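Local coordinates for Lin1840 protein (Listeria innocua serovar 6a, PDB 4ZOB) that probably acts as a beta-glucosidase of glycosyl hydrolase family 3, releasing beta-D-glucose from the non-reducing ends of its substrates, at residues Phe135-Asp140 / Ala167-Tyr172; Ala188-Phe193 / Ala229-Val234. The protein carries 1 engineered substitution. All coordinates share one frame; numbering follows the deposited sequence.

Contact 1 (Phe135-Asp140 / Ala167-Tyr172); sequences FSPMLD and AMVDGY. With LGC (D-glucono-1,5-lactone), chain C.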
ATOM      1  N   PHE A 135     -26.047   9.591   9.200  1.00 28.00           N
ATOM      2  CA  PHE A 135     -24.702   9.588   8.636  1.00 23.80           C
ATOM      3  C   PHE A 135     -24.299   8.192   8.040  1.00 20.65           C
ATOM      4  O   PHE A 135     -23.399   7.497   8.554  1.00 19.69           O
ATOM      5  CB  PHE A 135     -23.724  10.002   9.749  1.00 21.75           C
ATOM      6  CG  PHE A 135     -23.870  11.428  10.226  1.00 20.10           C
ATOM      7  CD1 PHE A 135     -24.041  12.481   9.328  1.00 18.05           C
ATOM      8  CD2 PHE A 135     -23.729  11.738  11.593  1.00 20.15           C
ATOM      9  CE1 PHE A 135     -24.113  13.798   9.782  1.00 17.06           C
ATOM     10  CE2 PHE A 135     -23.792  13.057  12.043  1.00 18.65           C
ATOM     11  CZ  PHE A 135     -23.997  14.081  11.140  1.00 18.84           C
ATOM     12  N   SER A 136     -24.969   7.842   6.942  1.00 18.46           N
ATOM     13  CA  SER A 136     -24.898   6.540   6.236  1.00 22.18           C
ATOM     14  C   SER A 136     -25.614   6.718   4.876  1.00 23.80           C
ATOM     15  O   SER A 136     -26.584   7.465   4.800  1.00 25.33           O
ATOM     16  CB  SER A 136     -25.601   5.477   7.094  1.00 23.04           C
ATOM     17  OG  SER A 136     -26.064   4.362   6.402  1.00 21.41           O
ATOM     18  N   PRO A 137     -25.165   6.038   3.795  1.00 26.48           N
ATOM     19  CA  PRO A 137     -24.188   4.950   3.656  1.00 24.17           C
ATOM     20  C   PRO A 137     -22.739   5.398   3.694  1.00 23.06           C
ATOM     21  O   PRO A 137     -22.407   6.498   3.257  1.00 21.81           O
ATOM     22  CB  PRO A 137     -24.488   4.380   2.252  1.00 23.83           C
ATOM     23  CG  PRO A 137     -24.984   5.548   1.473  1.00 24.99           C
ATOM     24  CD  PRO A 137     -25.726   6.424   2.476  1.00 26.71           C
ATOM     25  N   MET A 138     -21.891   4.503   4.188  1.00 21.96           N
ATOM     26  CA  MET A 138     -20.467   4.688   4.184  1.00 19.95           C
ATOM     27  C   MET A 138     -20.036   3.973   2.897  1.00 18.82           C
ATOM     28  O   MET A 138     -20.239   2.752   2.751  1.00 18.64           O
ATOM     29  CB  MET A 138     -19.861   4.092   5.468  1.00 19.90           C
ATOM     30  CG  MET A 138     -18.352   4.256   5.590  1.00 20.17           C
ATOM     31  SD  MET A 138     -17.415   3.123   4.537  1.00 18.38           S
ATOM     32  CE  MET A 138     -15.859   3.119   5.429  1.00 18.42           C
ATOM     33  N   LEU A 139     -19.508   4.753   1.950  1.00 14.81           N
ATOM     34  CA  LEU A 139     -19.250   4.280   0.606  1.00 15.80           C
ATOM     35  C   LEU A 139     -17.781   4.248   0.177  1.00 16.10           C
ATOM     36  O   LEU A 139     -17.459   4.267  -1.005  1.00 11.92           O
ATOM     37  CB  LEU A 139     -20.077   5.079  -0.387  1.00 17.55           C
ATOM     38  CG  LEU A 139     -21.557   4.736  -0.263  1.00 19.01           C
ATOM     39  CD1 LEU A 139     -22.296   5.563  -1.269  1.00 21.81           C
ATOM     40  CD2 LEU A 139     -21.879   3.280  -0.479  1.00 18.09           C
ATOM     41  N   ASP A 140     -16.900   4.110   1.161  1.00 17.50           N
ATOM     42  CA  ASP A 140     -15.472   4.005   0.926  1.00 17.41           C
ATOM     43  C   ASP A 140     -15.080   2.581   0.502  1.00 16.70           C
ATOM     44  O   ASP A 140     -15.280   1.605   1.226  1.00 17.48           O
ATOM     45  CB  ASP A 140     -14.660   4.453   2.156  1.00 17.22           C
ATOM     46  CG  ASP A 140     -15.219   5.711   2.827  1.00 18.51           C
ATOM     47  OD1 ASP A 140     -15.680   6.674   2.145  1.00 17.21           O
ATOM     48  OD2 ASP A 140     -15.169   5.739   4.080  1.00 17.08           O
ATOM     49  N   ALA A 167     -29.503   1.266  -2.892  1.00 25.10           N
ATOM     50  CA  ALA A 167     -30.489   0.595  -2.035  1.00 28.29           C
ATOM     51  C   ALA A 167     -30.608   1.245  -0.641  1.00 30.08           C
ATOM     52  O   ALA A 167     -31.711   1.470  -0.174  1.00 32.17           O
ATOM     53  CB  ALA A 167     -30.154  -0.875  -1.889  1.00 30.80           C
ATOM     54  N   MET A 168     -29.480   1.533   0.013  1.00 30.77           N
ATOM     55  CA  MET A 168     -29.485   2.269   1.293  1.00 28.59           C
ATOM     56  C   MET A 168     -30.131   3.657   1.198  1.00 26.60           C
ATOM     57  O   MET A 168     -31.019   3.962   1.985  1.00 30.76           O
ATOM     58  CB  MET A 168     -28.077   2.392   1.910  1.00 28.94           C
ATOM     59  CG  MET A 168     -27.653   1.142   2.681  1.00 28.28           C
ATOM     60  SD  MET A 168     -26.376   1.499   3.887  1.00 29.04           S
ATOM     61  CE  MET A 168     -25.387   0.014   3.701  1.00 30.65           C
ATOM     62  N   VAL A 169     -29.699   4.499   0.264  1.00 24.91           N
ATOM     63  CA  VAL A 169     -30.364   5.810   0.104  1.00 28.52           C
ATOM     64  C   VAL A 169     -31.874   5.631  -0.187  1.00 28.26           C
ATOM     65  O   VAL A 169     -32.728   6.272   0.461  1.00 24.81           O
ATOM     66  CB  VAL A 169     -29.691   6.690  -0.978  1.00 27.97           C
ATOM     67  CG1 VAL A 169     -30.470   7.964  -1.222  1.00 27.71           C
ATOM     68  CG2 VAL A 169     -28.285   7.075  -0.538  1.00 27.70           C
ATOM     69  N   ASP A 170     -32.195   4.764  -1.144  1.00 26.11           N
ATOM     70  CA  ASP A 170     -33.591   4.484  -1.480  1.00 34.26           C
ATOM     71  C   ASP A 170     -34.430   4.094  -0.245  1.00 34.99           C
ATOM     72  O   ASP A 170     -35.577   4.524  -0.116  1.00 31.59           O
ATOM     73  CB  ASP A 170     -33.676   3.387  -2.546  1.00 41.71           C
ATOM     74  CG  ASP A 170     -35.108   3.105  -2.995  1.00 51.33           C
ATOM     75  OD1 ASP A 170     -35.833   4.069  -3.322  1.00 74.38           O
ATOM     76  OD2 ASP A 170     -35.512   1.920  -3.033  1.00 53.40           O
ATOM     77  N   GLY A 171     -33.842   3.291   0.648  1.00 33.22           N
ATOM     78  CA  GLY A 171     -34.515   2.798   1.846  1.00 29.51           C
ATOM     79  C   GLY A 171     -34.673   3.830   2.954  1.00 29.09           C
ATOM     80  O   GLY A 171     -35.714   3.867   3.608  1.00 31.54           O
ATOM     81  N   TYR A 172     -33.646   4.650   3.182  1.00 28.29           N
ATOM     82  CA  TYR A 172     -33.716   5.702   4.196  1.00 28.37           C
ATOM     83  C   TYR A 172     -34.700   6.794   3.746  1.00 31.06           C
ATOM     84  O   TYR A 172     -35.553   7.224   4.511  1.00 33.10           O
ATOM     85  CB  TYR A 172     -32.346   6.365   4.453  1.00 29.81           C
ATOM     86  CG  TYR A 172     -31.241   5.506   5.070  1.00 32.37           C
ATOM     87  CD1 TYR A 172     -31.418   4.885   6.299  1.00 31.59           C
ATOM     88  CD2 TYR A 172     -29.991   5.369   4.434  1.00 29.76           C
ATOM     89  CE1 TYR A 172     -30.420   4.123   6.861  1.00 28.16           C
ATOM     90  CE2 TYR A 172     -28.995   4.593   4.984  1.00 28.15           C
ATOM     91  CZ  TYR A 172     -29.212   3.976   6.208  1.00 30.58           C
ATOM     92  OH  TYR A 172     -28.227   3.227   6.800  1.00 30.69           O
TER
HETATM   93  C1  LGC C 801     -16.591  10.405  13.201  1.00 25.06           C
HETATM   94  C2  LGC C 801     -16.728   9.482  12.025  1.00 23.79           C
HETATM   95  O5  LGC C 801     -17.769  10.943  13.849  1.00 24.94           O
HETATM   96  O1  LGC C 801     -15.484  10.711  13.660  1.00 22.09           O
HETATM   97  O2  LGC C 801     -15.699   9.808  11.117  1.00 25.20           O
HETATM   98  C3  LGC C 801     -18.010   9.652  11.224  1.00 24.09           C
HETATM   99  O3  LGC C 801     -18.161   8.538  10.292  1.00 22.27           O
HETATM  100  C4  LGC C 801     -19.184   9.893  12.208  1.00 20.47           C
HETATM  101  O4  LGC C 801     -20.412  10.085  11.509  1.00 14.52           O
HETATM  102  C5  LGC C 801     -18.901  11.138  13.021  1.00 20.33           C
HETATM  103  C6  LGC C 801     -20.069  11.529  13.945  1.00 18.29           C
HETATM  104  O6  LGC C 801     -20.652  10.383  14.555  1.00 12.66           O
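The Y172 ring approaches S136 and P137 obliquely, with S136 OG and P137 N both near its CE2 side. Y172 CE2 lies 3.3 Å from S136 OG. The phenol also ends on this serine. S136 OG and Y172 OH form a very short hydrogen bond of 2.5 Å, a length to be read with caution. Either hydroxyl could be the donor. S136 OG stands anti to the backbone N (chi1 157°), and this aims it at the helix. The peptide bond between S136 and P137 is cis. Beyond it the P137 ring meets the helix with different atoms. P137 CB touches M168 SD at 3.8 Å, and P137 CD lies 4.0 Å from V169 CG2. M168 SD is also 3.8 Å from S136 OG, so the thioether touches both serine and proline. The second ring, F135, does not touch the helix. LGC O4 of the bound D-glucono-1,5-lactone lies oblique to this ring, 3.7 Å from F135 CD2. The contact is buried. It packs the beta-alpha loop after strand 133-134 on helix 158-173 of the TIM-type barrel. Helix 112-128 flanks M168 and Y172, helix 221-228 meets L139 and V169, and strand 187-193 meets F135 and Y172.

Contact 2 (Ala188-Phe193 / Ala229-Val234); sequences ACVKHF and AGAKLV. With LGC (D-glucono-1,5-lactone), chain C.
L233 is gripped by strand 187-193 through both its backbone N and its O. L233 N donates to A188 O at 2.9 Å, within the carbonyl plane and nearly straight (164°). L233 O accepts V190 N at 2.9 Å from above its carbonyl plane, and also a CA-H...O contact from C189 CA. On one face of the sheet C189 CB meets L233 CB at 3.7 Å. V190 and V234 point to the other face. There V190 CG2 reaches A231 CB of the preceding loop at 4.0 Å, and V234 CG1 meets F193 CB at 3.8 Å. A Schellman motif at G230 turns the chain from helix 221-228 toward strand 233-236. Q173 steadies this entry through hydrogen bonds to A188 N, G230 O and K232 N. K232 NZ makes a salt bridge to D338. Farther along strand 187-193, the extended K191 chain brings NZ within 2.8 Å of LGC O3. H192 NE2 shares that oxygen at 2.9 Å in an almost straight hydrogen bond (173°). The K191-H192 peptide is cis. D91, R149 and D270 also bind the lactone. These are neighbouring parallel strands of a TIM-type barrel, with the sugar at their C-terminal ends, as usual for this fold's active site.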
ATOM      1  N   ALA A 188     -30.409  11.158   4.140  1.00 28.02           N
ATOM      2  CA  ALA A 188     -29.208  10.373   4.199  1.00 29.17           C
ATOM      3  C   ALA A 188     -27.999  11.223   3.804  1.00 29.07           C
ATOM      4  O   ALA A 188     -28.114  12.197   3.039  1.00 28.78           O
ATOM      5  CB  ALA A 188     -29.349   9.165   3.277  1.00 31.95           C
ATOM      6  N   CYS A 189     -26.849  10.843   4.344  1.00 27.70           N
ATOM      7  CA  CYS A 189     -25.598  11.577   4.150  1.00 26.62           C
ATOM      8  C   CYS A 189     -24.495  10.623   3.727  1.00 28.41           C
ATOM      9  O   CYS A 189     -24.043   9.797   4.521  1.00 32.23           O
ATOM     10  CB  CYS A 189     -25.164  12.271   5.428  1.00 22.95           C
ATOM     11  SG  CYS A 189     -23.537  13.065   5.243  1.00 22.79           S
ATOM     12  N   VAL A 190     -24.073  10.720   2.478  1.00 27.12           N
ATOM     13  CA  VAL A 190     -22.995   9.855   1.965  1.00 24.58           C
ATOM     14  C   VAL A 190     -21.653  10.190   2.607  1.00 25.51           C
ATOM     15  O   VAL A 190     -21.320  11.375   2.746  1.00 25.56           O
ATOM     16  CB  VAL A 190     -22.879  10.052   0.455  1.00 23.60           C
ATOM     17  CG1 VAL A 190     -21.472   9.738  -0.068  1.00 25.32           C
ATOM     18  CG2 VAL A 190     -23.951   9.236  -0.223  1.00 22.88           C
ATOM     19  N   LYS A 191     -20.875   9.173   2.984  1.00 24.64           N
ATOM     20  CA  LYS A 191     -19.507   9.426   3.492  1.00 24.49           C
ATOM     21  C   LYS A 191     -18.543   8.355   3.055  1.00 22.73           C
ATOM     22  O   LYS A 191     -19.000   7.320   2.621  1.00 24.32           O
ATOM     23  CB  LYS A 191     -19.515   9.525   5.017  1.00 25.25           C
ATOM     24  CG  LYS A 191     -20.057   8.296   5.741  1.00 25.43           C
ATOM     25  CD  LYS A 191     -20.312   8.575   7.223  1.00 24.52           C
ATOM     26  CE  LYS A 191     -20.338   7.299   8.040  1.00 23.93           C
ATOM     27  NZ  LYS A 191     -20.653   7.640   9.441  1.00 27.40           N
ATOM     28  N   HIS A 192     -17.222   8.560   3.144  1.00 23.70           N
ATOM     29  CA  HIS A 192     -16.551   9.819   3.496  1.00 20.64           C
ATOM     30  C   HIS A 192     -15.863  10.330   2.224  1.00 22.69           C
ATOM     31  O   HIS A 192     -15.004   9.622   1.659  1.00 23.50           O
ATOM     32  CB  HIS A 192     -15.497   9.584   4.582  1.00 18.17           C
ATOM     33  CG  HIS A 192     -16.017   8.884   5.786  1.00 16.65           C
ATOM     34  ND1 HIS A 192     -16.188   7.520   5.836  1.00 18.20           N
ATOM     35  CD2 HIS A 192     -16.451   9.366   6.971  1.00 15.61           C
ATOM     36  CE1 HIS A 192     -16.701   7.190   7.006  1.00 17.37           C
ATOM     37  NE2 HIS A 192     -16.877   8.295   7.709  1.00 15.85           N
ATOM     38  N   PHE A 193     -16.229  11.537   1.793  1.00 21.47           N
ATOM     39  CA  PHE A 193     -15.751  12.089   0.515  1.00 21.59           C
ATOM     40  C   PHE A 193     -14.361  12.699   0.714  1.00 23.03           C
ATOM     41  O   PHE A 193     -14.277  13.715   1.403  1.00 25.07           O
ATOM     42  CB  PHE A 193     -16.736  13.159  -0.005  1.00 21.93           C
ATOM     43  CG  PHE A 193     -16.736  13.307  -1.491  1.00 18.93           C
ATOM     44  CD1 PHE A 193     -17.328  12.361  -2.277  1.00 19.22           C
ATOM     45  CD2 PHE A 193     -16.129  14.389  -2.093  1.00 18.22           C
ATOM     46  CE1 PHE A 193     -17.320  12.485  -3.665  1.00 21.51           C
ATOM     47  CE2 PHE A 193     -16.100  14.520  -3.465  1.00 18.01           C
ATOM     48  CZ  PHE A 193     -16.703  13.570  -4.255  1.00 19.20           C
ATOM     49  N   ALA A 229     -28.638   9.098  -6.929  1.00 30.07           N
ATOM     50  CA  ALA A 229     -29.892   8.530  -6.444  1.00 31.52           C
ATOM     51  C   ALA A 229     -30.617   9.512  -5.528  1.00 32.30           C
ATOM     52  O   ALA A 229     -31.678   9.195  -5.003  1.00 38.07           O
ATOM     53  CB  ALA A 229     -29.626   7.235  -5.704  1.00 32.87           C
ATOM     54  N   GLY A 230     -30.012  10.677  -5.303  1.00 30.79           N
ATOM     55  CA  GLY A 230     -30.654  11.780  -4.604  1.00 35.05           C
ATOM     56  C   GLY A 230     -30.355  11.940  -3.128  1.00 36.34           C
ATOM     57  O   GLY A 230     -31.178  12.506  -2.403  1.00 40.14           O
ATOM     58  N   ALA A 231     -29.198  11.453  -2.678  1.00 36.24           N
ATOM     59  CA  ALA A 231     -28.805  11.547  -1.259  1.00 35.12           C
ATOM     60  C   ALA A 231     -28.719  13.000  -0.830  1.00 33.34           C
ATOM     61  O   ALA A 231     -28.063  13.802  -1.469  1.00 28.51           O
ATOM     62  CB  ALA A 231     -27.471  10.865  -1.013  1.00 35.46           C
ATOM     63  N   LYS A 232     -29.365  13.338   0.272  1.00 33.18           N
ATOM     64  CA  LYS A 232     -29.514  14.729   0.614  1.00 31.98           C
ATOM     65  C   LYS A 232     -28.221  15.371   1.039  1.00 28.50           C
ATOM     66  O   LYS A 232     -27.965  16.514   0.668  1.00 33.24           O
ATOM     67  CB  LYS A 232     -30.593  14.918   1.674  1.00 37.10           C
ATOM     68  CG  LYS A 232     -32.002  14.814   1.107  1.00 37.75           C
ATOM     69  CD  LYS A 232     -32.371  16.064   0.320  1.00 38.32           C
ATOM     70  CE  LYS A 232     -33.605  15.834  -0.527  1.00 41.84           C
ATOM     71  NZ  LYS A 232     -33.922  17.039  -1.344  1.00 43.40           N
ATOM     72  N   LEU A 233     -27.404  14.673   1.814  1.00 24.97           N
ATOM     73  CA  LEU A 233     -26.139  15.297   2.287  1.00 27.52           C
ATOM     74  C   LEU A 233     -24.871  14.522   1.895  1.00 26.74           C
ATOM     75  O   LEU A 233     -24.924  13.346   1.549  1.00 29.91           O
ATOM     76  CB  LEU A 233     -26.114  15.472   3.809  1.00 26.49           C
ATOM     77  CG  LEU A 233     -27.089  16.378   4.554  1.00 27.14           C
ATOM     78  CD1 LEU A 233     -28.452  15.708   4.707  1.00 29.40           C
ATOM     79  CD2 LEU A 233     -26.508  16.704   5.915  1.00 26.06           C
ATOM     80  N   VAL A 234     -23.739  15.208   1.974  1.00 25.76           N
ATOM     81  CA  VAL A 234     -22.431  14.578   1.929  1.00 23.98           C
ATOM     82  C   VAL A 234     -21.579  15.033   3.101  1.00 23.77           C
ATOM     83  O   VAL A 234     -21.655  16.174   3.535  1.00 19.29           O
ATOM     84  CB  VAL A 234     -21.714  14.881   0.610  1.00 23.99           C
ATOM     85  CG1 VAL A 234     -20.315  14.307   0.606  1.00 23.51           C
ATOM     86  CG2 VAL A 234     -22.485  14.274  -0.552  1.00 25.03           C
TER
HETATM   87  C1  LGC C 801     -16.591  10.405  13.201  1.00 25.06           C
HETATM   88  C2  LGC C 801     -16.728   9.482  12.025  1.00 23.79           C
HETATM   89  O5  LGC C 801     -17.769  10.943  13.849  1.00 24.94           O
HETATM   90  O1  LGC C 801     -15.484  10.711  13.660  1.00 22.09           O
HETATM   91  O2  LGC C 801     -15.699   9.808  11.117  1.00 25.20           O
HETATM   92  C3  LGC C 801     -18.010   9.652  11.224  1.00 24.09           C
HETATM   93  O3  LGC C 801     -18.161   8.538  10.292  1.00 22.27           O
HETATM   94  C4  LGC C 801     -19.184   9.893  12.208  1.00 20.47           C
HETATM   95  O4  LGC C 801     -20.412  10.085  11.509  1.00 14.52           O
HETATM   96  C5  LGC C 801     -18.901  11.138  13.021  1.00 20.33           C
HETATM   97  C6  LGC C 801     -20.069  11.529  13.945  1.00 18.29           C
HETATM   98  O6  LGC C 801     -20.652  10.383  14.555  1.00 12.66           O

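Overall arrangement
Both contacts are buried in the N-terminal domain, and their centres are 7 Å apart. They follow each other along the chain: strand 133-134, its loop, helix 158-173, then strand 187-193. Contact 1 is side-chain packing of loop on helix, with one hydroxyl pair. Contact 2 is backbone pairing within the parallel sheet, with apolar side chains on both faces. They join directly: L139 N probably bonds K191 O, and D140 OD1 probably bonds H192 N. The loop of contact 1 thus braces the cis K191-H192 peptide of contact 2. Both reach the same lactone: the loop of contact 1 brings F135 near one hydroxyl oxygen, and contact 2 supplies hydrogen bonds through K191 and H192.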